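Local structure of group II chitinase (6JAV) at residues F43-G47 / D88-Y94; S95-N99 / P141-K145; V211-Y215 / K330-F334. The protein probably cleaves chitin internally as an endochitinase, this chain being catalytic domain 1, a family 18 glycoside hydrolase barrel of a longer enzyme. The contacts are given in a common frame with arbitrary orientation. Numbering follows the deposited sequence.

In the fold
The chain folds as the TIM barrel of glycoside hydrolase family 18. Contact 1 opens at the end of strand 38-46 and closes a 40-residue span at the start of helix 93-98, tying two successive beta-alpha units through the loop after strand 78-84. Contact 2 continues from that same helix and closes across strand 122-126 onto the beginning of helix 143-159. The two follow in series and touch, Leu46 CD2 packing on Leu97 CD2 at 4.1 Å. Contact 3 lies on the opposite side of the chain's centre from contact 1, their centres about 30 Å apart; it spans 114 residues and joins the loop after strand 192-195 to helix 325-337. None nests or crosses.

Contact 1: F43-G47 / D88-Y94; sequences FAVLG and DSAGDKY
Residues 43-46 are the last part of strand 38-46, with a cis peptide bond just before Phe43, and 88-94 form a loop that turns into a helix at Lys93. The CA atoms come nearest at Val45 and Asp88, 6.4 Å apart, and three side chains of 88-94, Asp88, Lys93 and Tyr94, converge on Leu46. Asp88, with chi1 between wells at -149°, turns its carboxylate to the strand: Leu46 N donates to Asp88 OD2 at 3.0 Å and nearly straight (167°). Tyr94 OH donates to the same Asp88 OD2 at 2.7 Å. Lys93 starts from a p chi1 and is otherwise fully trans, so its long arm spans the loop; NZ forms a salt bridge with Asp88 OD1 (2.7 Å) and a hydrogen bond to Leu46 O (2.8 Å). An acid and a flexible cation thus satisfy the amide and carbonyl of one strand residue. Leu46 (t, p) adds the apolar half: its CD2 sits over the Tyr94 ring in a CH-pi contact, 4.2 Å from the centroid and 14° off the normal, while Leu46 CB lies 3.8 Å from Tyr94 CZ. Tyrosine, with chi1 m, suits both roles, giving leucine a flat face and Asp88 a hydroxyl. This polar and CH-pi contact joins the C-terminal end of barrel strand 38-46 to the loop after strand 78-84 and the start of helix 93-98. Alongside, Ala44 pairs by backbone hydrogen bonds with strand 78-84 and Val45 with Thr53 of strand 52-54, while the Tyr94 ring stacks on Trp127.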
ATOM      1  N   PHE A  43      11.631   2.129  -1.856  1.00 11.40           N
ATOM      2  CA  PHE A  43      11.360   3.558  -1.691  1.00  9.48           C
ATOM      3  C   PHE A  43      12.688   4.290  -1.859  1.00 11.60           C
ATOM      4  O   PHE A  43      13.772   3.730  -1.585  1.00 13.86           O
ATOM      5  CB  PHE A  43      10.915   3.862  -0.254  1.00 11.07           C
ATOM      6  CG  PHE A  43       9.535   3.383   0.073  1.00 10.86           C
ATOM      7  CD1 PHE A  43       8.439   4.053  -0.408  1.00 11.72           C
ATOM      8  CD2 PHE A  43       9.349   2.260   0.859  1.00 13.54           C
ATOM      9  CE1 PHE A  43       7.149   3.624  -0.111  1.00 11.73           C
ATOM     10  CE2 PHE A  43       8.069   1.818   1.160  1.00 14.20           C
ATOM     11  CZ  PHE A  43       6.969   2.502   0.668  1.00 13.02           C
ATOM     12  N   ALA A  44      12.618   5.545  -2.274  1.00  9.94           N
ATOM     13  CA  ALA A  44      13.646   6.545  -2.009  1.00  9.66           C
ATOM     14  C   ALA A  44      13.335   7.219  -0.671  1.00 10.48           C
ATOM     15  O   ALA A  44      12.220   7.121  -0.145  1.00 10.81           O
ATOM     16  CB  ALA A  44      13.669   7.583  -3.130  1.00 11.23           C
ATOM     17  N   VAL A  45      14.336   7.876  -0.094  1.00 10.66           N
ATOM     18  CA  VAL A  45      14.198   8.445   1.248  1.00 10.87           C
ATOM     19  C   VAL A  45      14.632   9.907   1.230  1.00 11.13           C
ATOM     20  O   VAL A  45      15.274  10.376   0.289  1.00 12.15           O
ATOM     21  CB  VAL A  45      14.974   7.647   2.312  1.00 11.30           C
ATOM     22  CG1 VAL A  45      14.393   6.246   2.426  1.00 12.72           C
ATOM     23  CG2 VAL A  45      16.462   7.598   1.965  1.00 14.20           C
ATOM     24  N   LEU A  46      14.310  10.618   2.320  1.00 11.06           N
ATOM     25  CA  LEU A  46      14.708  12.017   2.462  1.00 12.14           C
ATOM     26  C   LEU A  46      16.061  12.079   3.160  1.00 11.57           C
ATOM     27  O   LEU A  46      16.186  11.666   4.313  1.00 13.89           O
ATOM     28  CB  LEU A  46      13.654  12.794   3.260  1.00 13.47           C
ATOM     29  CG  LEU A  46      13.846  14.317   3.234  1.00 13.74           C
ATOM     30  CD1 LEU A  46      13.716  14.868   1.810  1.00 16.07           C
ATOM     31  CD2 LEU A  46      12.837  14.979   4.196  1.00 14.77           C
ATOM     32  N   GLY A  47      17.067  12.589   2.460  1.00 12.54           N
ATOM     33  CA  GLY A  47      18.394  12.690   3.037  1.00 13.93           C
ATOM     34  C   GLY A  47      18.491  13.783   4.083  1.00 16.49           C
ATOM     35  O   GLY A  47      17.603  14.629   4.248  1.00 17.61           O
ATOM     36  N   ASP A  88      10.822   5.483   6.943  1.00 11.77           N
ATOM     37  CA  ASP A  88      11.372   6.824   6.744  1.00 10.94           C
ATOM     38  C   ASP A  88      10.522   7.907   7.381  1.00 12.78           C
ATOM     39  O   ASP A  88      10.996   9.046   7.518  1.00 13.37           O
ATOM     40  CB  ASP A  88      11.548   7.125   5.257  1.00 14.37           C
ATOM     41  CG  ASP A  88      12.726   8.073   4.999  1.00 12.76           C
ATOM     42  OD1 ASP A  88      13.799   7.868   5.622  1.00 15.51           O
ATOM     43  OD2 ASP A  88      12.584   9.016   4.192  1.00 12.17           O
ATOM     44  N   SER A  89       9.314   7.575   7.819  1.00 12.60           N
ATOM     45  CA  SER A  89       8.390   8.551   8.396  1.00 11.70           C
ATOM     46  C   SER A  89       8.472   8.628   9.918  1.00 16.19           C
ATOM     47  O   SER A  89       7.635   9.305  10.533  1.00 18.20           O
ATOM     48  CB  SER A  89       6.955   8.217   7.964  1.00 11.99           C
ATOM     49  OG  SER A  89       6.797   8.276   6.546  1.00 11.82           O
ATOM     50  N   ALA A  90       9.465   7.968  10.541  1.00 13.63           N
ATOM     51  CA  ALA A  90       9.519   7.884  12.001  1.00 20.95           C
ATOM     52  C   ALA A  90       9.698   9.246  12.664  1.00 30.67           C
ATOM     53  O   ALA A  90       9.106   9.513  13.717  1.00 32.81           O
ATOM     54  CB  ALA A  90      10.634   6.932  12.432  1.00 18.00           C
ATOM     55  N   GLY A  91      10.530  10.103  12.105  1.00 22.06           N
ATOM     56  CA  GLY A  91      10.795  11.340  12.837  1.00 26.10           C
ATOM     57  C   GLY A  91      10.152  12.622  12.322  1.00 18.02           C
ATOM     58  O   GLY A  91       9.071  12.609  11.717  1.00 18.74           O
ATOM     59  N   ASP A  92      10.821  13.740  12.568  1.00 16.78           N
ATOM     60  CA  ASP A  92      10.317  15.042  12.141  1.00 15.09           C
ATOM     61  C   ASP A  92      10.832  15.511  10.783  1.00 14.30           C
ATOM     62  O   ASP A  92      10.487  16.624  10.379  1.00 12.60           O
ATOM     63  CB  ASP A  92      10.626  16.121  13.196  1.00 15.61           C
ATOM     64  CG  ASP A  92      12.116  16.476  13.282  1.00 23.41           C
ATOM     65  OD1 ASP A  92      12.953  15.931  12.530  1.00 18.00           O
ATOM     66  OD2 ASP A  92      12.449  17.323  14.139  1.00 28.57           O
ATOM     67  N   LYS A  93      11.604  14.719  10.033  1.00 12.84           N
ATOM     68  CA  LYS A  93      12.297  15.318   8.887  1.00 12.59           C
ATOM     69  C   LYS A  93      11.349  15.768   7.770  1.00 12.33           C
ATOM     70  O   LYS A  93      11.610  16.796   7.125  1.00 11.81           O
ATOM     71  CB  LYS A  93      13.418  14.429   8.351  1.00 14.49           C
ATOM     72  CG  LYS A  93      12.955  13.138   7.723  1.00 14.64           C
ATOM     73  CD  LYS A  93      14.173  12.366   7.234  1.00 14.78           C
ATOM     74  CE  LYS A  93      13.747  10.983   6.793  1.00 15.65           C
ATOM     75  NZ  LYS A  93      14.954  10.184   6.299  1.00 15.42           N
ATOM     76  N   TYR A  94      10.253  15.037   7.514  1.00 11.01           N
ATOM     77  CA  TYR A  94       9.315  15.504   6.481  1.00  9.78           C
ATOM     78  C   TYR A  94       8.566  16.746   6.943  1.00 11.70           C
ATOM     79  O   TYR A  94       8.295  17.657   6.133  1.00 10.99           O
ATOM     80  CB  TYR A  94       8.332  14.390   6.094  1.00 10.74           C
ATOM     81  CG  TYR A  94       8.974  13.327   5.236  1.00 11.98           C
ATOM     82  CD1 TYR A  94       9.037  13.478   3.866  1.00 11.82           C
ATOM     83  CD2 TYR A  94       9.541  12.183   5.816  1.00 12.01           C
ATOM     84  CE1 TYR A  94       9.651  12.501   3.064  1.00 11.68           C
ATOM     85  CE2 TYR A  94      10.157  11.201   5.030  1.00 13.06           C
ATOM     86  CZ  TYR A  94      10.197  11.382   3.661  1.00 12.16           C
ATOM     87  OH  TYR A  94      10.800  10.456   2.828  1.00 12.87           O
TER

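Contact 2: S95-N99 / P141-K145; sequences SKLVN and PDSDK
In this TIM barrel, the short helix 93-98 of the loop region after strand 78-84 meets the beginning of the barrel helix 143-159, with Ser95 and Asp144 CA atoms 6.0 Å apart. Ser95, chi1 t, donates from OG to Asp144 OD1 at 2.6 Å, and the same OG lies 3.6 Å from Pro141 CD; a small hydroxyl fits this buried, close approach. One turn on, Val98 points toward the partner and rests its CG2 4.2 Å from Asp144 OD1, apolar bulk beside the carboxylate. The helix ends at Val98, and Asn99, just beyond it (phi/psi -87/5), has an amide that with chi1 m serves as both donor and acceptor: ND2 bonds to Ser95 O (2.8 Å) and to Asp144 OD1 (2.9 Å, bent at 136°). Backbone Asn99 N also reaches Ser95 O, at 3.1 Å, so this carbonyl accepts twice. Asp144, m in chi1, is well suited to such crowding: OD1 takes two side-chain donors of 95-99, while OD2 accepts from Lys131 N and Trp133 NE1 in the neighbouring loop. The polar network closes with Ser143, chi1 p, whose OG donates to Asn99 OD1 at 2.7 Å.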
ATOM      1  N   SER A  95       8.209  16.788   8.231  1.00 11.41           N
ATOM      2  CA  SER A  95       7.589  17.987   8.786  1.00 11.01           C
ATOM      3  C   SER A  95       8.523  19.191   8.666  1.00 10.77           C
ATOM      4  O   SER A  95       8.089  20.278   8.266  1.00 11.48           O
ATOM      5  CB  SER A  95       7.177  17.720  10.232  1.00 11.33           C
ATOM      6  OG  SER A  95       6.573  18.866  10.811  1.00 12.12           O
ATOM      7  N   LYS A  96       9.816  19.007   8.976  1.00 11.00           N
ATOM      8  CA  LYS A  96      10.757  20.112   8.839  1.00 12.59           C
ATOM      9  C   LYS A  96      10.827  20.584   7.395  1.00 13.48           C
ATOM     10  O   LYS A  96      10.881  21.790   7.126  1.00 14.80           O
ATOM     11  CB  LYS A  96      12.140  19.697   9.338  1.00 13.88           C
ATOM     12  CG  LYS A  96      12.206  19.470  10.844  1.00 18.83           C
ATOM     13  CD  LYS A  96      12.132  20.765  11.622  1.00 29.47           C
ATOM     14  CE  LYS A  96      12.646  20.549  13.042  1.00 43.97           C
ATOM     15  NZ  LYS A  96      12.490  21.763  13.888  1.00 49.62           N
ATOM     16  N   LEU A  97      10.802  19.645   6.446  1.00 11.53           N
ATOM     17  CA  LEU A  97      10.829  20.014   5.036  1.00 10.72           C
ATOM     18  C   LEU A  97       9.598  20.837   4.663  1.00 11.70           C
ATOM     19  O   LEU A  97       9.719  21.940   4.108  1.00 12.39           O
ATOM     20  CB  LEU A  97      10.897  18.741   4.189  1.00 11.68           C
ATOM     21  CG  LEU A  97      10.673  18.947   2.686  1.00 11.53           C
ATOM     22  CD1 LEU A  97      11.764  19.833   2.048  1.00 15.77           C
ATOM     23  CD2 LEU A  97      10.611  17.593   1.951  1.00 12.38           C
ATOM     24  N   VAL A  98       8.399  20.301   4.925  1.00 11.56           N
ATOM     25  CA  VAL A  98       7.202  20.926   4.354  1.00 11.40           C
ATOM     26  C   VAL A  98       6.877  22.249   5.021  1.00 12.88           C
ATOM     27  O   VAL A  98       6.132  23.050   4.448  1.00 14.24           O
ATOM     28  CB  VAL A  98       5.962  20.005   4.322  1.00 10.79           C
ATOM     29  CG1 VAL A  98       6.277  18.703   3.555  1.00 11.67           C
ATOM     30  CG2 VAL A  98       5.452  19.709   5.728  1.00 11.16           C
ATOM     31  N   ASN A  99       7.378  22.492   6.225  1.00 12.48           N
ATOM     32  CA  ASN A  99       7.118  23.749   6.929  1.00 10.99           C
ATOM     33  C   ASN A  99       8.120  24.852   6.575  1.00 14.13           C
ATOM     34  O   ASN A  99       8.057  25.937   7.165  1.00 17.71           O
ATOM     35  CB  ASN A  99       7.078  23.506   8.436  1.00 13.62           C
ATOM     36  CG  ASN A  99       5.766  22.931   8.885  1.00 17.50           C
ATOM     37  OD1 ASN A  99       4.773  23.668   9.032  1.00 18.99           O
ATOM     38  ND2 ASN A  99       5.729  21.612   9.092  1.00 12.07           N
ATOM     39  N   PRO A 141       2.779  19.221  13.967  1.00 13.48           N
ATOM     40  CA  PRO A 141       1.958  20.432  13.980  1.00 14.39           C
ATOM     41  C   PRO A 141       0.873  20.376  12.920  1.00 14.11           C
ATOM     42  O   PRO A 141       1.032  19.783  11.852  1.00 12.64           O
ATOM     43  CB  PRO A 141       2.968  21.528  13.620  1.00 13.05           C
ATOM     44  CG  PRO A 141       3.963  20.822  12.691  1.00 14.20           C
ATOM     45  CD  PRO A 141       4.062  19.422  13.264  1.00 13.30           C
ATOM     46  N   ASP A 142      -0.236  21.066  13.203  1.00 13.53           N
ATOM     47  CA  ASP A 142      -1.296  21.225  12.217  1.00 13.91           C
ATOM     48  C   ASP A 142      -0.792  21.813  10.897  1.00 14.66           C
ATOM     49  O   ASP A 142      -1.319  21.477   9.829  1.00 14.44           O
ATOM     50  CB  ASP A 142      -2.368  22.133  12.840  1.00 15.51           C
ATOM     51  CG  ASP A 142      -3.453  22.520  11.877  1.00 28.46           C
ATOM     52  OD1 ASP A 142      -4.437  21.760  11.765  1.00 28.85           O
ATOM     53  OD2 ASP A 142      -3.337  23.591  11.229  1.00 28.48           O
ATOM     54  N   SER A 143       0.247  22.654  10.936  1.00 12.20           N
ATOM     55  CA  SER A 143       0.783  23.249   9.715  1.00 12.68           C
ATOM     56  C   SER A 143       1.405  22.225   8.758  1.00 11.26           C
ATOM     57  O   SER A 143       1.699  22.591   7.612  1.00 12.05           O
ATOM     58  CB  SER A 143       1.812  24.326  10.065  1.00 13.37           C
ATOM     59  OG  SER A 143       2.848  23.793  10.871  1.00 14.96           O
ATOM     60  N   ASP A 144       1.587  20.972   9.197  1.00 11.28           N
ATOM     61  CA  ASP A 144       1.955  19.915   8.245  1.00 11.69           C
ATOM     62  C   ASP A 144       0.935  19.801   7.123  1.00 10.97           C
ATOM     63  O   ASP A 144       1.299  19.462   5.990  1.00 10.90           O
ATOM     64  CB  ASP A 144       2.042  18.558   8.953  1.00 11.07           C
ATOM     65  CG  ASP A 144       3.350  18.326   9.654  1.00 11.82           C
ATOM     66  OD1 ASP A 144       4.218  19.213   9.669  1.00 11.89           O
ATOM     67  OD2 ASP A 144       3.507  17.229  10.234  1.00 11.12           O
ATOM     68  N   LYS A 145      -0.346  20.064   7.410  1.00 12.70           N
ATOM     69  CA  LYS A 145      -1.373  19.964   6.372  1.00 10.37           C
ATOM     70  C   LYS A 145      -1.135  20.980   5.265  1.00 13.21           C
ATOM     71  O   LYS A 145      -1.056  20.626   4.078  1.00 12.28           O
ATOM     72  CB  LYS A 145      -2.769  20.137   6.990  1.00 11.92           C
ATOM     73  CG  LYS A 145      -3.841  20.009   5.939  1.00 14.70           C
ATOM     74  CD  LYS A 145      -5.236  20.304   6.453  1.00 23.20           C
ATOM     75  CE  LYS A 145      -5.669  19.280   7.415  1.00 26.44           C
ATOM     76  NZ  LYS A 145      -7.053  19.598   7.902  1.00 42.66           N
TER

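Contact 3: V211-Y215 / K330-F334; sequences VAPLY and KKVNF. With NAG (2-acetamido-2-deoxy-beta-D-glucopyranose), chain C.
A buried lysine crosses this interface: Lys331, m at chi1 and trans thereafter, stretches from helix 325-337 to hydrogen-bond through NZ to Ala212 O at 2.9 Å, its long chain letting the amine reach a carbonyl, while a salt bridge to Asp323 answers its charge. Its partner, 211-215, is irregular (Ala212 phi/psi -155/66), and the backbones come nearest at Leu214 and Lys331, whose CA atoms are 7.0 Å apart. Leu214 (t, p) makes a CH-pi contact, its branched methyls suiting a flat ring: CD1 lies over the Phe334 face, 4.0 Å from the centroid, and Leu214 CD2 meets Lys330 CG at 3.7 Å. Phe334 CD1 lies 3.5 Å from Tyr215 OH. Lys330 NZ, at the Tyr215 ring edge, bonds to Gln307 O. Tyr215 CD1 is 3.5 Å from O7 of the NAG on glycosylated Asn228. This buried contact packs the long loop after barrel strand 192-195 against helix 325-337 of the TIM barrel, with Lys331 and Phe334 also resting on Met246 of strand 244-257.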
ATOM      1  N   VAL A 211      -7.081  -7.363   8.921  1.00  9.81           N
ATOM      2  CA  VAL A 211      -6.204  -6.385   8.266  1.00 10.83           C
ATOM      3  C   VAL A 211      -6.970  -5.371   7.405  1.00  9.64           C
ATOM      4  O   VAL A 211      -6.559  -4.209   7.295  1.00 10.62           O
ATOM      5  CB  VAL A 211      -5.090  -7.117   7.482  1.00 11.36           C
ATOM      6  CG1 VAL A 211      -5.637  -8.025   6.391  1.00 11.05           C
ATOM      7  CG2 VAL A 211      -4.075  -6.095   6.900  1.00 10.99           C
ATOM      8  N   ALA A 212      -8.040  -5.790   6.727  1.00 10.06           N
ATOM      9  CA  ALA A 212      -8.627  -4.958   5.668  1.00  9.24           C
ATOM     10  C   ALA A 212     -10.107  -5.265   5.450  1.00  8.65           C
ATOM     11  O   ALA A 212     -10.516  -5.711   4.382  1.00 10.12           O
ATOM     12  CB  ALA A 212      -7.824  -5.098   4.371  1.00 10.79           C
ATOM     13  N   PRO A 213     -10.957  -4.970   6.439  1.00 10.65           N
ATOM     14  CA  PRO A 213     -12.398  -5.169   6.226  1.00 12.35           C
ATOM     15  C   PRO A 213     -12.933  -4.260   5.132  1.00 10.07           C
ATOM     16  O   PRO A 213     -12.501  -3.107   4.995  1.00 11.44           O
ATOM     17  CB  PRO A 213     -13.022  -4.778   7.570  1.00 13.89           C
ATOM     18  CG  PRO A 213     -11.959  -4.331   8.449  1.00 13.41           C
ATOM     19  CD  PRO A 213     -10.648  -4.279   7.695  1.00 11.29           C
ATOM     20  N   LEU A 214     -13.880  -4.796   4.350  1.00 11.14           N
ATOM     21  CA  LEU A 214     -14.566  -4.025   3.316  1.00  9.74           C
ATOM     22  C   LEU A 214     -15.756  -3.259   3.894  1.00 11.27           C
ATOM     23  O   LEU A 214     -15.913  -2.063   3.629  1.00 13.23           O
ATOM     24  CB  LEU A 214     -15.025  -4.950   2.198  1.00 12.35           C
ATOM     25  CG  LEU A 214     -15.858  -4.287   1.110  1.00 12.01           C
ATOM     26  CD1 LEU A 214     -15.133  -3.111   0.440  1.00 12.95           C
ATOM     27  CD2 LEU A 214     -16.258  -5.335   0.090  1.00 14.83           C
ATOM     28  N   TYR A 215     -16.583  -3.920   4.705  1.00 13.13           N
ATOM     29  CA  TYR A 215     -17.792  -3.326   5.261  1.00 12.15           C
ATOM     30  C   TYR A 215     -17.788  -3.434   6.776  1.00 13.87           C
ATOM     31  O   TYR A 215     -17.136  -4.307   7.368  1.00 15.18           O
ATOM     32  CB  TYR A 215     -19.048  -4.037   4.726  1.00 13.21           C
ATOM     33  CG  TYR A 215     -19.305  -3.824   3.249  1.00 14.72           C
ATOM     34  CD1 TYR A 215     -19.477  -2.543   2.739  1.00 14.17           C
ATOM     35  CD2 TYR A 215     -19.367  -4.889   2.357  1.00 15.77           C
ATOM     36  CE1 TYR A 215     -19.709  -2.335   1.403  1.00 19.36           C
ATOM     37  CE2 TYR A 215     -19.593  -4.679   0.999  1.00 16.16           C
ATOM     38  CZ  TYR A 215     -19.773  -3.387   0.540  1.00 18.18           C
ATOM     39  OH  TYR A 215     -20.023  -3.132  -0.787  1.00 24.28           O
ATOM     40  N   LYS A 330     -14.830  -9.569  -4.529  1.00 13.05           N
ATOM     41  CA  LYS A 330     -15.842  -8.674  -3.969  1.00 13.55           C
ATOM     42  C   LYS A 330     -15.329  -7.229  -3.929  1.00 13.90           C
ATOM     43  O   LYS A 330     -16.042  -6.282  -4.296  1.00 14.11           O
ATOM     44  CB  LYS A 330     -16.219  -9.159  -2.571  1.00 14.30           C
ATOM     45  CG  LYS A 330     -17.287  -8.357  -1.867  1.00 22.03           C
ATOM     46  CD  LYS A 330     -18.670  -8.889  -2.168  1.00 28.91           C
ATOM     47  CE  LYS A 330     -19.740  -8.113  -1.412  1.00 29.80           C
ATOM     48  NZ  LYS A 330     -19.774  -8.416   0.034  1.00 31.45           N
ATOM     49  N   LYS A 331     -14.091  -7.046  -3.472  1.00 13.06           N
ATOM     50  CA  LYS A 331     -13.507  -5.715  -3.420  1.00 11.12           C
ATOM     51  C   LYS A 331     -13.390  -5.084  -4.804  1.00 12.44           C
ATOM     52  O   LYS A 331     -13.633  -3.877  -4.959  1.00 12.01           O
ATOM     53  CB  LYS A 331     -12.148  -5.757  -2.715  1.00 11.32           C
ATOM     54  CG  LYS A 331     -12.253  -5.976  -1.232  1.00 10.69           C
ATOM     55  CD  LYS A 331     -10.887  -5.977  -0.570  1.00 10.90           C
ATOM     56  CE  LYS A 331     -11.023  -6.041   0.944  1.00 11.26           C
ATOM     57  NZ  LYS A 331      -9.714  -5.896   1.638  1.00 10.19           N
ATOM     58  N   VAL A 332     -13.007  -5.860  -5.822  1.00 10.03           N
ATOM     59  CA  VAL A 332     -12.909  -5.299  -7.174  1.00 10.49           C
ATOM     60  C   VAL A 332     -14.290  -4.967  -7.738  1.00 11.44           C
ATOM     61  O   VAL A 332     -14.455  -3.970  -8.446  1.00 12.18           O
ATOM     62  CB  VAL A 332     -12.055  -6.190  -8.098  1.00 11.08           C
ATOM     63  CG1 VAL A 332     -12.005  -5.617  -9.495  1.00 13.67           C
ATOM     64  CG2 VAL A 332     -10.625  -6.324  -7.533  1.00 13.67           C
ATOM     65  N   ASN A 333     -15.306  -5.788  -7.448  1.00 11.09           N
ATOM     66  CA  ASN A 333     -16.660  -5.399  -7.848  1.00 13.86           C
ATOM     67  C   ASN A 333     -17.081  -4.100  -7.170  1.00 13.74           C
ATOM     68  O   ASN A 333     -17.766  -3.270  -7.785  1.00 13.56           O
ATOM     69  CB  ASN A 333     -17.637  -6.529  -7.540  1.00 13.82           C
ATOM     70  CG  ASN A 333     -17.647  -7.580  -8.636  1.00 24.63           C
ATOM     71  OD1 ASN A 333     -17.312  -8.743  -8.402  1.00 27.58           O
ATOM     72  ND2 ASN A 333     -18.019  -7.173  -9.842  1.00 26.45           N
ATOM     73  N   PHE A 334     -16.637  -3.885  -5.928  1.00 12.43           N
ATOM     74  CA  PHE A 334     -16.888  -2.618  -5.230  1.00 11.17           C
ATOM     75  C   PHE A 334     -16.211  -1.452  -5.953  1.00 13.61           C
ATOM     76  O   PHE A 334     -16.829  -0.405  -6.183  1.00 13.20           O
ATOM     77  CB  PHE A 334     -16.399  -2.768  -3.788  1.00 11.68           C
ATOM     78  CG  PHE A 334     -16.398  -1.509  -2.977  1.00 10.87           C
ATOM     79  CD1 PHE A 334     -17.548  -1.115  -2.295  1.00 14.07           C
ATOM     80  CD2 PHE A 334     -15.241  -0.749  -2.822  1.00 13.85           C
ATOM     81  CE1 PHE A 334     -17.549   0.030  -1.494  1.00 17.24           C
ATOM     82  CE2 PHE A 334     -15.249   0.414  -2.032  1.00 15.00           C
ATOM     83  CZ  PHE A 334     -16.414   0.794  -1.365  1.00 15.66           C
TER
HETATM   84  C1  NAG C2102     -20.948   2.064   2.823  1.00 24.22           C
HETATM   85  C2  NAG C2102     -22.160   1.501   3.550  1.00 22.95           C
HETATM   86  C3  NAG C2102     -23.360   2.444   3.391  1.00 28.63           C
HETATM   87  C4  NAG C2102     -22.983   3.866   3.796  1.00 39.40           C
HETATM   88  C5  NAG C2102     -21.739   4.323   3.045  1.00 41.33           C
HETATM   89  C6  NAG C2102     -21.247   5.694   3.469  1.00 32.43           C
HETATM   90  C7  NAG C2102     -22.605  -0.901   3.865  1.00 26.23           C
HETATM   91  C8  NAG C2102     -22.483  -0.645   5.331  1.00 32.23           C
HETATM   92  N2  NAG C2102     -22.472   0.166   3.064  1.00 26.54           N
HETATM   93  O3  NAG C2102     -24.405   1.988   4.243  1.00 36.10           O
HETATM   94  O4  NAG C2102     -24.050   4.774   3.546  1.00 43.06           O
HETATM   95  O5  NAG C2102     -20.677   3.390   3.288  1.00 26.87           O
HETATM   96  O6  NAG C2102     -20.574   5.700   4.725  1.00 31.71           O
HETATM   97  O7  NAG C2102     -22.845  -2.016   3.424  1.00 40.77           O